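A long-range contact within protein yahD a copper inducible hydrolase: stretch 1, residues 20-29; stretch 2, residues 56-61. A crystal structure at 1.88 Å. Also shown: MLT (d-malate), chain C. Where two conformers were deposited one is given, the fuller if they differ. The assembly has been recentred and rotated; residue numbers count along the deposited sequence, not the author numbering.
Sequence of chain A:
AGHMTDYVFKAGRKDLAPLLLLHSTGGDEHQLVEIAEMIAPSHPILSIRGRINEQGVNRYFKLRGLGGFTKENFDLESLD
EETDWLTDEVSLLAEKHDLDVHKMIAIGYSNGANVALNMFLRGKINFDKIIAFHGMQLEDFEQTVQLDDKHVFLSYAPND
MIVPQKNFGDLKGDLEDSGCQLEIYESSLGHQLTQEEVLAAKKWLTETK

Stretch 1 (20-29) LLLHSTGGDE
Stretch 2 (56-61) GVNRYF

The contact joins a strand end and its following turn to an irregular segment through three hydrogen bonds, an offset aromatic stack and a shared d-malate, burying 465 Å² in all. Strand 20-22 runs into a type II turn from Ser24 to Gly27, closed by Gly27 N to Ser24 O (2.9 Å). Gly26, at phi/psi 85/-6, occupies a position where a CB would jam against the preceding carbonyl. The register pairs Thr25 with Arg59 (CA-CA 5.1 Å) and Gly26 with Asn58 (CA-CA 4.6 Å).

Asn58 (-67/136, chi1 m) clasps the turn: its O accepts from Gly26 N (2.8 Å, nearly linear at 174°), while its CB points toward the turn and its ND2 donates to Gly27 O (2.8 Å). A water accepts from Asn58 N (2.8 Å) and donates to Gly56 O (3.0 Å).

Deeper, the Tyr60 ring (chi1 m) lies over one face of His23 (chi1 p), centroids 4.6 Å apart and planes at 29°. His23 ND1 donates to Ser24 O (2.8 Å), fixing the imidazole, and His23 N donates to Tyr60 OH (3.2 Å). Leu22 CD2 packs 3.7 Å from Tyr60 CZ.

At the ligand, Thr25 OG1 (chi1 m) donates to malate O5 (2.7 Å), and Arg59 NH1 and NH2 both donate to malate O1 (2.8 Å each). Arg59 NE to Phe61 O (2.8 Å) steadies the guanidinium.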

ATOM      1  N   LEU A  20      -6.601   1.223   5.812  1.00  5.70           N
ATOM      2  CA  LEU A  20      -5.830  -0.038   5.974  1.00  5.31           C
ATOM      3  C   LEU A  20      -4.339   0.303   5.889  1.00  4.13           C
ATOM      4  O   LEU A  20      -3.888   0.793   4.865  1.00  4.87           O
ATOM      5  CB  LEU A  20      -6.163  -1.047   4.851  1.00  4.80           C
ATOM      6  CG  LEU A  20      -5.348  -2.359   4.889  1.00  5.54           C
ATOM      7  CD1 LEU A  20      -5.758  -3.179   6.116  1.00  5.73           C
ATOM      8  CD2 LEU A  20      -5.464  -3.223   3.586  1.00  8.36           C
ATOM      9  N   LEU A  21      -3.574   0.055   6.949  1.00  4.12           N
ATOM     10  CA  LEU A  21      -2.157   0.411   6.945  1.00  3.67           C
ATOM     11  C   LEU A  21      -1.292  -0.802   6.690  1.00  4.99           C
ATOM     12  O   LEU A  21      -1.511  -1.865   7.285  1.00  3.68           O
ATOM     13  CB  LEU A  21      -1.740   1.036   8.303  1.00  3.89           C
ATOM     14  CG  LEU A  21      -2.654   2.102   8.873  1.00  4.31           C
ATOM     15  CD1 LEU A  21      -1.993   2.680  10.123  1.00  3.78           C
ATOM     16  CD2 LEU A  21      -3.056   3.211   7.830  1.00  2.78           C
ATOM     17  N   LEU A  22      -0.296  -0.621   5.827  0.50  4.96           N
ATOM     18  CA  LEU A  22       0.607  -1.692   5.466  0.50  4.49           C
ATOM     19  C   LEU A  22       2.019  -1.167   5.596  0.50  4.65           C
ATOM     20  O   LEU A  22       2.367  -0.152   5.001  0.50  4.22           O
ATOM     21  CB  LEU A  22       0.296  -2.200   4.054  0.50  4.65           C
ATOM     22  CG  LEU A  22      -1.145  -2.700   3.864  0.50  3.19           C
ATOM     23  CD1 LEU A  22      -1.456  -2.886   2.411  0.50  4.23           C
ATOM     24  CD2 LEU A  22      -1.348  -4.022   4.637  0.50  2.00           C
ATOM     25  N   HIS A  23       2.804  -1.861   6.412  1.00  5.26           N
ATOM     26  CA  HIS A  23       4.176  -1.436   6.800  1.00  5.51           C
ATOM     27  C   HIS A  23       5.268  -1.750   5.769  1.00  5.97           C
ATOM     28  O   HIS A  23       5.041  -2.521   4.830  1.00  4.99           O
ATOM     29  CB  HIS A  23       4.546  -2.070   8.171  1.00  5.47           C
ATOM     30  CG  HIS A  23       4.578  -3.576   8.165  1.00  6.18           C
ATOM     31  ND1 HIS A  23       5.599  -4.299   7.579  1.00  4.64           N
ATOM     32  CD2 HIS A  23       3.707  -4.491   8.650  1.00  6.77           C
ATOM     33  CE1 HIS A  23       5.358  -5.591   7.713  1.00  2.94           C
ATOM     34  NE2 HIS A  23       4.223  -5.734   8.369  1.00  5.97           N
ATOM     35  N   SER A  24       6.447  -1.137   5.936  1.00  6.73           N
ATOM     36  CA  SER A  24       7.590  -1.429   5.077  1.00  7.09           C
ATOM     37  C   SER A  24       8.298  -2.680   5.567  1.00  7.72           C
ATOM     38  O   SER A  24       7.957  -3.230   6.600  1.00  6.72           O
ATOM     39  CB  SER A  24       8.602  -0.262   5.125  1.00  7.79           C
ATOM     40  OG  SER A  24       9.062  -0.122   6.470  1.00  8.49           O
ATOM     41  N   THR A  25       9.338  -3.098   4.843  1.00  8.45           N
ATOM     42  CA  THR A  25      10.157  -4.217   5.288  1.00  9.57           C
ATOM     43  C   THR A  25      10.751  -3.882   6.628  1.00 10.98           C
ATOM     44  O   THR A  25      11.335  -2.807   6.817  1.00 11.58           O
ATOM     45  CB  THR A  25      11.286  -4.508   4.277  1.00 10.88           C
ATOM     46  OG1 THR A  25      10.713  -4.879   3.020  1.00 10.39           O
ATOM     47  CG2 THR A  25      12.176  -5.663   4.754  1.00 11.40           C
ATOM     48  N   GLY A  26      10.595  -4.804   7.564  1.00 10.31           N
ATOM     49  CA  GLY A  26      11.120  -4.626   8.904  1.00 11.44           C
ATOM     50  C   GLY A  26      10.182  -3.841   9.803  1.00 11.74           C
ATOM     51  O   GLY A  26      10.479  -3.677  10.975  1.00 13.24           O
ATOM     52  N   GLY A  27       9.077  -3.316   9.256  1.00 11.05           N
ATOM     53  CA  GLY A  27       8.089  -2.625  10.059  1.00  9.55           C
ATOM     54  C   GLY A  27       7.157  -3.592  10.748  1.00  9.05           C
ATOM     55  O   GLY A  27       7.343  -4.822  10.679  1.00  9.73           O
ATOM     56  N   ASP A  28       6.169  -3.052  11.447  1.00  8.04           N
ATOM     57  CA  ASP A  28       5.134  -3.875  12.039  1.00  8.10           C
ATOM     58  C   ASP A  28       3.791  -3.140  12.024  1.00  7.97           C
ATOM     59  O   ASP A  28       3.680  -2.050  11.480  1.00  6.42           O
ATOM     60  CB  ASP A  28       5.533  -4.329  13.462  1.00  8.64           C
ATOM     61  CG  ASP A  28       5.617  -3.176  14.459  1.00  9.94           C
ATOM     62  OD1 ASP A  28       4.993  -2.093  14.256  1.00  8.39           O
ATOM     63  OD2 ASP A  28       6.308  -3.363  15.487  1.00  9.66           O
ATOM     64  N   GLU A  29       2.792  -3.734  12.664  1.00  7.52           N
ATOM     65  CA  GLU A  29       1.436  -3.174  12.660  1.00  8.08           C
ATOM     66  C   GLU A  29       1.314  -1.775  13.310  1.00  8.31           C
ATOM     67  O   GLU A  29       0.326  -1.079  13.071  1.00  7.62           O
ATOM     68  CB  GLU A  29       0.410  -4.179  13.234  1.00  8.97           C
ATOM     69  CG  GLU A  29       0.558  -4.495  14.692  1.00  9.36           C
ATOM     70  CD  GLU A  29       1.605  -5.548  14.982  1.00 13.21           C
ATOM     71  OE1 GLU A  29       2.504  -5.813  14.133  1.00 13.01           O
ATOM     72  OE2 GLU A  29       1.553  -6.103  16.103  1.00 13.34           O
ATOM     73  N   GLY A  56      13.776 -12.684  11.197  1.00 26.86           N
ATOM     74  CA  GLY A  56      13.170 -11.650  12.039  1.00 24.47           C
ATOM     75  C   GLY A  56      12.854 -10.308  11.361  1.00 23.08           C
ATOM     76  O   GLY A  56      12.572  -9.333  12.048  1.00 23.61           O
ATOM     77  N   VAL A  57      12.903 -10.253  10.027  1.00 20.52           N
ATOM     78  CA  VAL A  57      12.475  -9.050   9.266  1.00 17.77           C
ATOM     79  C   VAL A  57      11.023  -9.191   8.775  1.00 14.77           C
ATOM     80  O   VAL A  57      10.757 -10.015   7.932  1.00 15.01           O
ATOM     81  CB  VAL A  57      13.409  -8.828   8.059  1.00 18.55           C
ATOM     82  CG1 VAL A  57      13.035  -7.594   7.342  1.00 18.30           C
ATOM     83  CG2 VAL A  57      14.892  -8.739   8.525  1.00 19.47           C
ATOM     84  N   ASN A  58      10.085  -8.412   9.305  1.00 12.06           N
ATOM     85  CA  ASN A  58       8.681  -8.532   8.882  1.00 11.16           C
ATOM     86  C   ASN A  58       8.521  -8.100   7.428  1.00  9.50           C
ATOM     87  O   ASN A  58       9.074  -7.075   7.043  1.00  8.84           O
ATOM     88  CB  ASN A  58       7.767  -7.669   9.774  1.00 10.76           C
ATOM     89  CG  ASN A  58       7.708  -8.156  11.201  1.00 11.31           C
ATOM     90  OD1 ASN A  58       7.935  -9.339  11.477  1.00 14.25           O
ATOM     91  ND2 ASN A  58       7.351  -7.262  12.114  1.00 10.07           N
ATOM     92  N   ARG A  59       7.762  -8.867   6.645  1.00  9.57           N
ATOM     93  CA  ARG A  59       7.485  -8.561   5.220  1.00  8.84           C
ATOM     94  C   ARG A  59       6.142  -9.162   4.830  1.00  8.14           C
ATOM     95  O   ARG A  59       5.645 -10.068   5.507  1.00  9.42           O
ATOM     96  CB  ARG A  59       8.547  -9.186   4.291  1.00  9.63           C
ATOM     97  CG  ARG A  59       9.882  -8.463   4.189  1.00  8.51           C
ATOM     98  CD  ARG A  59      10.794  -9.175   3.174  1.00  9.91           C
ATOM     99  NE  ARG A  59      10.074  -9.336   1.921  1.00  8.77           N
ATOM    100  CZ  ARG A  59      10.009  -8.411   0.962  1.00 10.97           C
ATOM    101  NH1 ARG A  59      10.663  -7.268   1.079  1.00 12.62           N
ATOM    102  NH2 ARG A  59       9.280  -8.634  -0.120  1.00 10.78           N
ATOM    103  N   TYR A  60       5.576  -8.698   3.715  1.00  7.34           N
ATOM    104  CA  TYR A  60       4.320  -9.271   3.205  1.00  6.61           C
ATOM    105  C   TYR A  60       4.473 -10.462   2.280  1.00  6.89           C
ATOM    106  O   TYR A  60       3.522 -11.219   2.098  1.00  8.20           O
ATOM    107  CB  TYR A  60       3.467  -8.202   2.529  1.00  5.77           C
ATOM    108  CG  TYR A  60       2.883  -7.272   3.542  1.00  4.86           C
ATOM    109  CD1 TYR A  60       1.726  -7.615   4.249  1.00  5.68           C
ATOM    110  CD2 TYR A  60       3.545  -6.062   3.862  1.00  7.23           C
ATOM    111  CE1 TYR A  60       1.217  -6.761   5.227  1.00  5.93           C
ATOM    112  CE2 TYR A  60       3.025  -5.204   4.836  1.00  4.98           C
ATOM    113  CZ  TYR A  60       1.870  -5.548   5.490  1.00  5.74           C
ATOM    114  OH  TYR A  60       1.368  -4.701   6.459  1.00  3.88           O
ATOM    115  N   PHE A  61       5.647 -10.646   1.691  1.00  6.92           N
ATOM    116  CA  PHE A  61       5.868 -11.785   0.770  1.00  7.20           C
ATOM    117  C   PHE A  61       7.364 -12.028   0.658  1.00  7.28           C
ATOM    118  O   PHE A  61       8.166 -11.181   1.047  1.00  7.07           O
ATOM    119  CB  PHE A  61       5.205 -11.544  -0.625  1.00  8.12           C
ATOM    120  CG  PHE A  61       5.841 -10.441  -1.404  1.00  7.60           C
ATOM    121  CD1 PHE A  61       6.959 -10.693  -2.207  1.00  8.67           C
ATOM    122  CD2 PHE A  61       5.386  -9.140  -1.276  1.00  9.75           C
ATOM    123  CE1 PHE A  61       7.598  -9.670  -2.901  1.00  9.64           C
ATOM    124  CE2 PHE A  61       6.031  -8.088  -1.979  1.00 10.12           C
ATOM    125  CZ  PHE A  61       7.137  -8.367  -2.810  1.00 10.71           C
TER
HETATM  126  C1  MLT C 500       9.477  -5.083  -1.786  1.00 18.36           C
HETATM  127  O1  MLT C 500       9.875  -6.197  -1.350  1.00 16.02           O
HETATM  128  O2  MLT C 500       8.257  -4.788  -1.759  1.00 13.79           O
HETATM  129  C2  MLT C 500      10.465  -4.098  -2.371  1.00 21.36           C
HETATM  130  O3  MLT C 500      11.779  -4.626  -2.405  1.00 24.21           O
HETATM  131  C3  MLT C 500      10.438  -2.762  -1.627  1.00 22.27           C
HETATM  132  C4  MLT C 500      10.942  -2.854  -0.207  1.00 25.72           C
HETATM  133  O4  MLT C 500      11.593  -1.880   0.232  1.00 28.98           O
HETATM  134  O5  MLT C 500      10.733  -3.830   0.560  1.00 22.41           O
HETATM  135  O   HOH W   1      10.872  -6.882  11.488  1.00 14.13           O